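Local coordinates for protein dihydrodipicolinate synthase (Bacteroides thetaiotaomicron, PDB 4XKY) that probably acts as a Schiff-base-forming lyase of the dihydrodipicolinate synthase family, perhaps cleaving N-acetylneuraminate, at residues L131-Y136 and P158-F163. Residues are numbered along the deposited sequence; the frame is centred on the assembly and turned at random.
Sequences LPLFLY and PGVIGF. With NA (sodium ion), chain F.
Ile161 lies over one face of the Phe134 ring, its CG1 4.1 Å from the ring centroid in a CH-pi contact displaced toward the rim. CG1 stands between the backbone N and the carbonyl carbon (chi1 61°), and from there CD1 reaches Phe134 CE2 at 3.5 Å and also packs on Pro132 CB. Further along the ring, Phe134 CD1 sits 3.7 Å from Gly162 CA, where a side chain on the glycine would collide with it. Replacing Phe134 with an alanine would probably strip Ile161 CG1 and CD1 of their aromatic partner and open a gap beside Gly162. On the opposite face of the sheet from Phe134, Leu135 CG meets Val160 CG1 at 3.9 Å, the two side chains crossing at about a right angle, and Ile154 of helix 148-154 packs on both.

Three backbone bonds join the parallel strands: Leu133 N to Gly159 O, Ile161 N to Leu133 O (2.9 Å and nearly straight, 171°), and Leu135 N to Gly162 O at 3.0 Å. Gly159 O accepts a second hydrogen bond, from a water that also donates to Leu131 O. Val160 O instead binds a sodium ion at 2.2 Å, together with Ala155 O, Asn157 O and two waters.

These neighbouring strands and helix 148-154 form a beta-alpha-beta unit of the TIM barrel. Tyr136, the predicted proton donor/acceptor, and Lys164, the predicted Schiff-base lysine, thus sit on two adjacent strands held together by backbone bonds and apolar contacts, while the sodium ties the loop after the helix to the start of strand 160-165.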
# COMPACT_ATOMS: atom_id res chain seq x y z
N LEU D 131 -27.47 -9.76 20.31
CA LEU D 131 -28.31 -9.07 19.35
C LEU D 131 -27.93 -9.49 17.97
O LEU D 131 -26.80 -9.93 17.77
CB LEU D 131 -28.12 -7.57 19.49
CG LEU D 131 -28.73 -6.87 20.70
CD1 LEU D 131 -28.27 -5.43 20.64
CD2 LEU D 131 -30.26 -6.92 20.78
N PRO D 132 -28.84 -9.33 16.99
CA PRO D 132 -28.47 -9.62 15.60
C PRO D 132 -27.29 -8.78 15.10
O PRO D 132 -27.07 -7.65 15.57
CB PRO D 132 -29.74 -9.30 14.80
CG PRO D 132 -30.84 -9.11 15.79
CD PRO D 132 -30.26 -8.97 17.17
N LEU D 133 -26.58 -9.30 14.10
CA LEU D 133 -25.32 -8.68 13.68
C LEU D 133 -25.30 -8.30 12.21
O LEU D 133 -25.75 -9.09 11.36
CB LEU D 133 -24.18 -9.64 13.96
CG LEU D 133 -22.84 -9.27 13.33
CD1 LEU D 133 -22.23 -8.14 14.11
CD2 LEU D 133 -21.93 -10.47 13.35
N PHE D 134 -24.76 -7.12 11.93
CA PHE D 134 -24.40 -6.74 10.59
C PHE D 134 -22.87 -6.84 10.49
O PHE D 134 -22.14 -6.37 11.39
CB PHE D 134 -24.82 -5.30 10.26
CG PHE D 134 -26.30 -5.09 10.12
CD1 PHE D 134 -26.87 -4.87 8.88
CD2 PHE D 134 -27.10 -5.01 11.23
CE1 PHE D 134 -28.22 -4.65 8.75
CE2 PHE D 134 -28.46 -4.79 11.11
CZ PHE D 134 -29.02 -4.62 9.86
N LEU D 135 -22.41 -7.46 9.40
CA LEU D 135 -21.02 -7.53 9.04
C LEU D 135 -20.60 -6.26 8.34
O LEU D 135 -21.33 -5.72 7.51
CB LEU D 135 -20.79 -8.69 8.10
CG LEU D 135 -21.23 -10.06 8.58
CD1 LEU D 135 -21.08 -11.03 7.43
CD2 LEU D 135 -20.38 -10.47 9.77
N TYR D 136 -19.39 -5.83 8.63
CA TYR D 136 -18.91 -4.53 8.22
C TYR D 136 -17.60 -4.81 7.51
O TYR D 136 -16.66 -5.40 8.09
CB TYR D 136 -18.70 -3.65 9.46
CG TYR D 136 -18.39 -2.18 9.25
CD1 TYR D 136 -18.42 -1.30 10.34
CD2 TYR D 136 -18.08 -1.65 8.00
CE1 TYR D 136 -18.15 0.05 10.19
CE2 TYR D 136 -17.81 -0.30 7.84
CZ TYR D 136 -17.84 0.54 8.93
OH TYR D 136 -17.56 1.88 8.75
N PRO D 158 -28.49 -17.59 11.66
CA PRO D 158 -29.66 -16.71 11.81
C PRO D 158 -29.34 -15.43 12.59
O PRO D 158 -30.09 -14.49 12.50
CB PRO D 158 -30.68 -17.56 12.57
CG PRO D 158 -30.02 -18.85 12.93
CD PRO D 158 -28.62 -18.87 12.38
N GLY D 159 -28.25 -15.40 13.34
CA GLY D 159 -27.84 -14.16 14.03
C GLY D 159 -27.13 -13.12 13.16
O GLY D 159 -26.74 -12.06 13.65
N VAL D 160 -26.95 -13.41 11.86
CA VAL D 160 -26.32 -12.48 10.91
C VAL D 160 -27.37 -12.02 9.94
O VAL D 160 -28.00 -12.83 9.27
CB VAL D 160 -25.15 -13.16 10.22
CG1 VAL D 160 -24.43 -12.21 9.27
CG2 VAL D 160 -24.17 -13.59 11.28
N ILE D 161 -27.63 -10.72 9.90
CA ILE D 161 -28.82 -10.23 9.21
C ILE D 161 -28.54 -9.24 8.10
O ILE D 161 -29.46 -8.82 7.40
CB ILE D 161 -29.88 -9.63 10.17
CG1 ILE D 161 -29.34 -8.44 10.94
CG2 ILE D 161 -30.43 -10.71 11.10
CD1 ILE D 161 -30.46 -7.65 11.64
N GLY D 162 -27.28 -8.84 7.97
CA GLY D 162 -26.90 -7.94 6.90
C GLY D 162 -25.42 -7.63 6.80
O GLY D 162 -24.59 -8.20 7.52
N PHE D 163 -25.13 -6.69 5.91
CA PHE D 163 -23.79 -6.38 5.44
C PHE D 163 -23.77 -4.90 5.06
O PHE D 163 -24.65 -4.43 4.34
CB PHE D 163 -23.46 -7.25 4.23
CG PHE D 163 -22.13 -6.93 3.56
CD1 PHE D 163 -20.93 -7.29 4.14
CD2 PHE D 163 -22.09 -6.33 2.33
CE1 PHE D 163 -19.74 -7.02 3.52
CE2 PHE D 163 -20.90 -6.06 1.70
CZ PHE D 163 -19.71 -6.40 2.29
NA NA F . -28.71 -14.78 8.38
O HOH W 1 -25.88 -12.06 16.36
O HOH W 2 -30.04 -13.82 6.79
O HOH W 3 -30.16 -17.30 8.38